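Local atomic coordinates of KLLA0F12672p (Kluyveromyces lactis, PDB entry 4M3O), a protein that probably dephosphorylates the C-terminal domain of RNA polymerase II as a zinc-binding Rtr1/RPAP2-family phosphatase, here represented by its N-terminal domain. Residues A[3-8]-A[49-54]; A[7-12]-A[139-144]; A[124-129]-A[147-152]. All coordinates share one frame; numbering follows the deposited sequence.

How the contacts relate
The three contacts tie the N-terminal helix, a central short helix and the C-terminal tail into one N-terminal domain of helices and long loops. Contacts 1 and 2 both start from helix 5-13 and share Glu7 and Ile8. Their centres lie about 8 Å apart. Contact 1 sets that helix on helix 46-52, and contact 2 reaches the loop segment 139-144. Centre to centre, contact 3 lies about 14 Å from contact 1 and 18 Å from contact 2. Contact 1 closes before contact 3 opens; the segments of contacts 2 and 3 alternate along the chain. Lys50 and Ser53 of contact 1 also meet the tail 147-152. All three contacts lie away from the zinc site.

Contact 1: A[3-8]-A[49-54]; sequences ATIEEI and MKYISR
A chi1 of 173° turns the Tyr51 ring away from its own backbone N and toward the start of helix 5-13, where Ile5 and Ile8 receive it. In Ile5 the CG2 branch lies anti to the backbone N while CG1 sits beside it (chi1 -67°), and both branches reach the tyrosine. CG2 stands over the middle of one ring face, 4.1 Å from the Tyr51 ring centroid, as a CH-pi contact. The longer branch runs to the root of the ring, with Ile5 CD1 3.7 Å from Tyr51 CB. Ile8 comes from another side. Its CG2 lies in the ring plane at the edge, 3.9 Å from Tyr51 CE2. The other branch of Ile8 ends against Ile52, and these two side chains cross at about a right angle. Their methyls are close, Ile8 CD1 to Ile52 CD1 being 3.3 Å, tighter than usual carbon contact. The guanidinium of Arg54 lies with one face over Tyr51 CD1. Lys9 and Leu13 carry the tyrosine's packing further along helix 5-13. No hydrogen bond or ion pair joins the two segments. The join is apolar, built on dispersion and one CH-pi contact.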
# COMPACT_ATOMS: atom_id res chain seq x y z
N ALA A 3 8.88 2.07 -6.62
CA ALA A 3 8.48 0.67 -6.73
C ALA A 3 7.47 0.45 -7.87
O ALA A 3 6.52 1.25 -8.06
CB ALA A 3 7.86 0.21 -5.41
N THR A 4 7.65 -0.68 -8.54
CA THR A 4 6.83 -1.09 -9.69
C THR A 4 6.37 -2.52 -9.51
O THR A 4 6.90 -3.22 -8.68
CB THR A 4 7.64 -1.06 -11.00
OG1 THR A 4 8.42 0.16 -11.04
CG2 THR A 4 6.75 -1.09 -12.24
N ILE A 5 5.37 -2.94 -10.30
CA ILE A 5 4.87 -4.32 -10.31
C ILE A 5 5.99 -5.36 -10.42
O ILE A 5 6.06 -6.39 -9.66
CB ILE A 5 3.91 -4.49 -11.50
CG1 ILE A 5 2.67 -3.65 -11.29
CG2 ILE A 5 3.57 -5.97 -11.69
CD1 ILE A 5 1.57 -3.82 -12.31
N GLU A 6 6.88 -5.06 -11.37
CA GLU A 6 8.03 -5.94 -11.70
C GLU A 6 8.91 -6.18 -10.49
O GLU A 6 9.31 -7.30 -10.17
CB GLU A 6 8.85 -5.29 -12.85
CG GLU A 6 8.22 -5.39 -14.27
CD GLU A 6 6.81 -4.79 -14.43
OE1 GLU A 6 6.56 -3.61 -14.02
OE2 GLU A 6 5.93 -5.51 -14.99
N GLU A 7 9.25 -5.10 -9.84
CA GLU A 7 10.00 -5.13 -8.58
C GLU A 7 9.33 -5.93 -7.45
O GLU A 7 9.96 -6.74 -6.77
CB GLU A 7 10.15 -3.69 -8.13
CG GLU A 7 11.54 -3.28 -7.75
CD GLU A 7 11.64 -2.92 -6.32
OE1 GLU A 7 11.47 -3.82 -5.47
OE2 GLU A 7 11.87 -1.74 -6.04
N ILE A 8 8.05 -5.67 -7.22
CA ILE A 8 7.28 -6.42 -6.21
C ILE A 8 7.37 -7.92 -6.48
O ILE A 8 7.64 -8.70 -5.57
CB ILE A 8 5.83 -5.94 -6.15
CG1 ILE A 8 5.81 -4.51 -5.57
CG2 ILE A 8 4.96 -6.87 -5.27
CD1 ILE A 8 4.58 -3.75 -5.96
N MET A 49 -0.05 0.91 -8.17
CA MET A 49 -0.98 1.25 -7.11
C MET A 49 -2.22 0.37 -7.22
O MET A 49 -2.70 -0.23 -6.21
CB MET A 49 -1.23 2.73 -7.27
CG MET A 49 -1.70 3.49 -6.10
SD MET A 49 -0.76 3.33 -4.58
CE MET A 49 -2.12 4.03 -3.67
N LYS A 50 -2.70 0.15 -8.44
CA LYS A 50 -3.86 -0.74 -8.65
C LYS A 50 -3.50 -2.21 -8.42
O LYS A 50 -4.32 -2.97 -7.90
CB LYS A 50 -4.44 -0.62 -10.02
CG LYS A 50 -4.99 0.75 -10.38
CD LYS A 50 -5.04 0.90 -11.93
CE LYS A 50 -5.50 2.29 -12.36
NZ LYS A 50 -6.99 2.40 -12.38
N TYR A 51 -2.28 -2.58 -8.78
CA TYR A 51 -1.80 -3.95 -8.53
C TYR A 51 -1.69 -4.27 -7.01
O TYR A 51 -2.07 -5.34 -6.57
CB TYR A 51 -0.44 -4.12 -9.22
CG TYR A 51 0.27 -5.40 -8.93
CD1 TYR A 51 -0.16 -6.59 -9.49
CD2 TYR A 51 1.38 -5.42 -8.09
CE1 TYR A 51 0.49 -7.80 -9.21
CE2 TYR A 51 2.07 -6.60 -7.83
CZ TYR A 51 1.62 -7.79 -8.40
OH TYR A 51 2.30 -8.95 -8.08
N ILE A 52 -1.14 -3.34 -6.23
CA ILE A 52 -0.98 -3.45 -4.75
C ILE A 52 -2.20 -3.91 -3.99
O ILE A 52 -2.10 -4.59 -2.99
CB ILE A 52 -0.60 -2.06 -4.17
CG1 ILE A 52 0.72 -1.62 -4.70
CG2 ILE A 52 -0.41 -2.08 -2.68
CD1 ILE A 52 1.65 -2.77 -4.81
N SER A 53 -3.35 -3.41 -4.44
CA SER A 53 -4.58 -3.50 -3.70
C SER A 53 -4.89 -4.93 -3.42
O SER A 53 -5.50 -5.22 -2.40
CB SER A 53 -5.74 -2.78 -4.44
OG SER A 53 -5.97 -3.38 -5.74
N ARG A 54 -4.54 -5.84 -4.34
CA ARG A 54 -4.81 -7.26 -4.09
C ARG A 54 -4.10 -7.79 -2.84
O ARG A 54 -4.57 -8.73 -2.20
CB ARG A 54 -4.38 -8.10 -5.28
CG ARG A 54 -2.88 -8.35 -5.38
CD ARG A 54 -2.61 -9.07 -6.73
NE ARG A 54 -3.05 -8.21 -7.83
CZ ARG A 54 -3.04 -8.53 -9.13
NH1 ARG A 54 -2.50 -9.65 -9.57
NH2 ARG A 54 -3.48 -7.65 -9.99

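Contact 2: A[7-12]-A[139-144]; sequences EIKEVV and HLDDYE
Lys9 and Asp141 meet through one salt bridge, with Lys9 NZ 3.2 Å from Asp141 OD2. The hydrogen bond within it is weak. The same oxygen also lies beside the lysine's last methylene, 3.4 Å from Lys9 CE. The two side chains approach at a slant, and a single carboxylate oxygen does the touching. Beyond CG the Lys9 chain is fully extended, with chi2 at 177°, and this carries the ammonium out from the helix to the acid. Cut back to an alanine, Lys9 would lose its ammonium, and the Asp141 carboxylate would probably be left without its charged mate in this contact. Further out, the helix and the turn carry the two partners. In the helix turn around Lys9, Val11 N bonds to Glu7 O at 2.8 Å. Asp141 stands at the second position of a type I turn, closed by Tyr143 N to Leu140 O at 3.1 Å. Just before the turn, His139 ND1 bonds to the backbone O of Tyr16. Tyr143 packs on Arg54. The result is a surface salt bridge between a helix and a type I beta turn, joining the N-terminal helix to the loop that follows helix 114-125.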
# COMPACT_ATOMS: atom_id res chain seq x y z
N GLU A 7 9.25 -5.10 -9.84
CA GLU A 7 10.00 -5.13 -8.58
C GLU A 7 9.33 -5.93 -7.45
O GLU A 7 9.96 -6.74 -6.77
CB GLU A 7 10.15 -3.69 -8.13
CG GLU A 7 11.54 -3.28 -7.75
CD GLU A 7 11.64 -2.92 -6.32
OE1 GLU A 7 11.47 -3.82 -5.47
OE2 GLU A 7 11.87 -1.74 -6.04
N ILE A 8 8.05 -5.67 -7.22
CA ILE A 8 7.28 -6.42 -6.21
C ILE A 8 7.37 -7.92 -6.48
O ILE A 8 7.64 -8.70 -5.57
CB ILE A 8 5.83 -5.94 -6.15
CG1 ILE A 8 5.81 -4.51 -5.57
CG2 ILE A 8 4.96 -6.87 -5.27
CD1 ILE A 8 4.58 -3.75 -5.96
N LYS A 9 7.22 -8.32 -7.73
CA LYS A 9 7.24 -9.74 -8.10
C LYS A 9 8.59 -10.31 -7.79
O LYS A 9 8.71 -11.39 -7.25
CB LYS A 9 6.91 -9.90 -9.57
CG LYS A 9 5.43 -9.70 -9.85
CD LYS A 9 5.11 -9.79 -11.33
CE LYS A 9 3.62 -9.64 -11.59
NZ LYS A 9 3.29 -10.00 -12.99
N GLU A 10 9.62 -9.54 -8.07
CA GLU A 10 10.97 -9.99 -7.83
C GLU A 10 11.39 -10.02 -6.36
O GLU A 10 12.05 -10.97 -5.92
CB GLU A 10 11.96 -9.12 -8.63
CG GLU A 10 12.30 -9.68 -9.99
CD GLU A 10 12.99 -11.01 -9.86
OE1 GLU A 10 14.02 -11.08 -9.15
OE2 GLU A 10 12.48 -11.97 -10.45
N VAL A 11 11.05 -8.99 -5.60
CA VAL A 11 11.55 -8.87 -4.19
C VAL A 11 10.53 -9.34 -3.14
O VAL A 11 10.87 -9.44 -1.96
CB VAL A 11 11.97 -7.40 -3.83
CG1 VAL A 11 12.34 -7.22 -2.35
CG2 VAL A 11 13.14 -6.97 -4.66
N VAL A 12 9.28 -9.58 -3.54
CA VAL A 12 8.28 -10.03 -2.59
C VAL A 12 7.74 -11.40 -2.97
O VAL A 12 7.68 -12.31 -2.16
CB VAL A 12 7.12 -9.02 -2.46
CG1 VAL A 12 6.07 -9.53 -1.49
CG2 VAL A 12 7.63 -7.66 -1.98
N HIS A 139 -1.22 -14.72 -4.80
CA HIS A 139 0.21 -14.73 -5.11
C HIS A 139 0.56 -15.07 -6.57
O HIS A 139 1.73 -14.97 -6.93
CB HIS A 139 0.94 -15.73 -4.23
CG HIS A 139 0.40 -17.12 -4.33
ND1 HIS A 139 1.16 -18.17 -4.78
CD2 HIS A 139 -0.82 -17.61 -4.05
CE1 HIS A 139 0.42 -19.26 -4.78
NE2 HIS A 139 -0.78 -18.95 -4.32
N LEU A 140 -0.42 -15.47 -7.38
CA LEU A 140 -0.15 -16.02 -8.72
C LEU A 140 -0.23 -14.96 -9.78
O LEU A 140 -1.08 -14.07 -9.72
CB LEU A 140 -1.16 -17.11 -9.07
CG LEU A 140 -1.10 -18.27 -8.07
CD1 LEU A 140 -2.20 -19.30 -8.25
CD2 LEU A 140 0.24 -18.92 -8.18
N ASP A 141 0.60 -15.12 -10.81
CA ASP A 141 0.55 -14.22 -11.97
C ASP A 141 -0.79 -14.21 -12.70
O ASP A 141 -1.16 -13.20 -13.25
CB ASP A 141 1.69 -14.53 -12.94
CG ASP A 141 3.05 -14.14 -12.36
OD1 ASP A 141 4.00 -14.96 -12.38
OD2 ASP A 141 3.16 -13.02 -11.84
N ASP A 142 -1.57 -15.27 -12.60
CA ASP A 142 -2.91 -15.29 -13.23
C ASP A 142 -4.09 -14.80 -12.37
O ASP A 142 -5.23 -14.86 -12.81
CB ASP A 142 -3.23 -16.72 -13.73
CG ASP A 142 -3.22 -17.75 -12.61
OD1 ASP A 142 -4.31 -18.11 -12.10
OD2 ASP A 142 -2.11 -18.18 -12.22
N TYR A 143 -3.86 -14.31 -11.16
CA TYR A 143 -4.98 -13.87 -10.33
C TYR A 143 -5.80 -12.73 -10.95
O TYR A 143 -5.25 -11.80 -11.52
CB TYR A 143 -4.46 -13.43 -8.98
CG TYR A 143 -5.49 -12.91 -8.03
CD1 TYR A 143 -6.28 -13.79 -7.28
CD2 TYR A 143 -5.67 -11.52 -7.84
CE1 TYR A 143 -7.21 -13.31 -6.35
CE2 TYR A 143 -6.64 -11.01 -6.95
CZ TYR A 143 -7.39 -11.91 -6.20
OH TYR A 143 -8.31 -11.47 -5.28
N GLU A 144 -7.11 -12.81 -10.81
CA GLU A 144 -8.02 -11.79 -11.34
C GLU A 144 -8.76 -11.15 -10.18
O GLU A 144 -9.52 -11.84 -9.48
CB GLU A 144 -9.05 -12.43 -12.27
CG GLU A 144 -9.78 -11.42 -13.15
CD GLU A 144 -11.17 -11.88 -13.55
OE1 GLU A 144 -11.31 -13.06 -13.95
OE2 GLU A 144 -12.10 -11.04 -13.46

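Contact 3: A[124-129]-A[147-152]; sequences QFQLSD and SEIQLL
The side-chain amide of Gln126 faces the backbone of Gln150 and uses both its ends there. Its oxygen accepts from the chain, Gln150 N to Gln126 OE1 being 2.8 Å, with an angle of 167° at the hydrogen. Its nitrogen gives back, Gln126 NE2 to Gln150 O being 2.7 Å, and the acceptor lies close to the amide plane of the glutamine. This pair of bonds matches the pattern that a neighbouring strand would offer, although 147-152 has no regular strand. Gln126 reaches it with a chain extended beyond CG (chi2 166°). The side chain of Gln150 does not pair with that amide. The two amide planes stand 58° apart, and Gln150 bends back at chi2, bringing its own NE2 to a weak bond with Glu148 O. Only its stem is near, with Gln150 CB 3.5 Å from Gln126 OE1. Ile149 lies alongside, its CG2 3.6 Å from Gln126 OE1. Gln126 NE2 has a second acceptor in Phe122 O of helix 114-125, and Lys50 NZ bonds to Ile149 O. Two straight bonds thus keep the amide from turning over and direct the tail near the C-terminal part of helix 114-125, while Ile149 CG2 packs beside it.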
# COMPACT_ATOMS: atom_id res chain seq x y z
N GLN A 124 -8.59 3.66 -0.06
CA GLN A 124 -8.85 2.75 1.06
C GLN A 124 -10.25 2.27 1.03
O GLN A 124 -10.50 1.08 1.28
CB GLN A 124 -8.55 3.42 2.41
CG GLN A 124 -8.78 2.43 3.52
CD GLN A 124 -8.74 3.03 4.88
OE1 GLN A 124 -9.36 4.03 5.11
NE2 GLN A 124 -8.05 2.38 5.82
N PHE A 125 -11.20 3.18 0.79
CA PHE A 125 -12.61 2.77 0.69
C PHE A 125 -12.83 1.60 -0.27
O PHE A 125 -13.76 0.83 -0.07
CB PHE A 125 -13.50 3.94 0.23
CG PHE A 125 -13.58 5.06 1.21
CD1 PHE A 125 -13.49 4.84 2.54
CD2 PHE A 125 -13.84 6.34 0.76
CE1 PHE A 125 -13.59 5.89 3.45
CE2 PHE A 125 -13.96 7.39 1.64
CZ PHE A 125 -13.85 7.17 3.00
N GLN A 126 -11.97 1.42 -1.26
CA GLN A 126 -12.23 0.36 -2.20
C GLN A 126 -11.52 -0.94 -1.83
O GLN A 126 -11.68 -1.92 -2.48
CB GLN A 126 -11.76 0.75 -3.60
CG GLN A 126 -12.48 1.99 -4.15
CD GLN A 126 -11.73 2.49 -5.36
OE1 GLN A 126 -11.82 1.92 -6.40
NE2 GLN A 126 -10.97 3.56 -5.22
N LEU A 127 -10.68 -0.93 -0.82
CA LEU A 127 -9.95 -2.14 -0.53
C LEU A 127 -10.90 -3.11 0.23
O LEU A 127 -11.82 -2.68 0.90
CB LEU A 127 -8.79 -1.76 0.33
CG LEU A 127 -7.40 -1.45 -0.09
CD1 LEU A 127 -7.05 -1.38 -1.52
CD2 LEU A 127 -6.66 -0.42 0.78
N SER A 128 -10.62 -4.40 0.15
CA SER A 128 -11.46 -5.45 0.70
C SER A 128 -11.01 -5.69 2.11
O SER A 128 -9.81 -5.52 2.43
CB SER A 128 -11.22 -6.72 -0.14
OG SER A 128 -11.80 -7.87 0.42
N ASP A 129 -11.94 -6.10 2.98
CA ASP A 129 -11.57 -6.62 4.30
C ASP A 129 -11.38 -8.13 4.36
O ASP A 129 -11.04 -8.66 5.42
CB ASP A 129 -12.60 -6.24 5.36
CG ASP A 129 -12.43 -4.82 5.81
OD1 ASP A 129 -13.43 -4.21 6.26
OD2 ASP A 129 -11.28 -4.31 5.65
N SER A 147 -12.52 -6.64 -9.25
CA SER A 147 -12.90 -5.35 -9.75
C SER A 147 -11.67 -4.51 -9.87
O SER A 147 -10.69 -4.78 -9.23
CB SER A 147 -13.90 -4.68 -8.85
OG SER A 147 -13.35 -4.44 -7.58
N GLU A 148 -11.73 -3.50 -10.70
CA GLU A 148 -10.58 -2.67 -10.91
C GLU A 148 -10.67 -1.48 -10.01
O GLU A 148 -11.66 -0.80 -9.97
CB GLU A 148 -10.48 -2.23 -12.35
CG GLU A 148 -9.82 -0.88 -12.49
CD GLU A 148 -8.40 -0.93 -12.99
OE1 GLU A 148 -8.12 -0.49 -14.12
OE2 GLU A 148 -7.54 -1.41 -12.24
N ILE A 149 -9.61 -1.25 -9.27
CA ILE A 149 -9.57 -0.23 -8.25
C ILE A 149 -9.38 1.08 -9.02
O ILE A 149 -8.68 1.10 -10.01
CB ILE A 149 -8.41 -0.45 -7.22
CG1 ILE A 149 -8.45 -1.85 -6.64
CG2 ILE A 149 -8.51 0.53 -6.05
CD1 ILE A 149 -9.73 -2.26 -5.92
N GLN A 150 -10.01 2.14 -8.55
CA GLN A 150 -10.00 3.46 -9.19
C GLN A 150 -9.08 4.37 -8.35
O GLN A 150 -9.14 4.32 -7.11
CB GLN A 150 -11.37 4.08 -9.11
CG GLN A 150 -12.53 3.29 -9.64
CD GLN A 150 -12.45 3.31 -11.12
OE1 GLN A 150 -12.74 4.34 -11.80
NE2 GLN A 150 -11.90 2.22 -11.63
N LEU A 151 -8.33 5.23 -9.01
CA LEU A 151 -7.46 6.18 -8.31
C LEU A 151 -7.98 7.61 -8.55
O LEU A 151 -8.31 7.95 -9.64
CB LEU A 151 -6.04 6.10 -8.89
CG LEU A 151 -5.36 4.78 -8.61
CD1 LEU A 151 -3.94 4.83 -9.13
CD2 LEU A 151 -5.34 4.40 -7.17
N LEU A 152 -8.02 8.44 -7.55
CA LEU A 152 -8.51 9.77 -7.70
C LEU A 152 -7.44 10.73 -8.20
O LEU A 152 -6.41 10.82 -7.61
CB LEU A 152 -9.03 10.25 -6.37
CG LEU A 152 -9.49 11.68 -6.27
CD1 LEU A 152 -10.70 11.89 -7.14
CD2 LEU A 152 -9.79 12.01 -4.84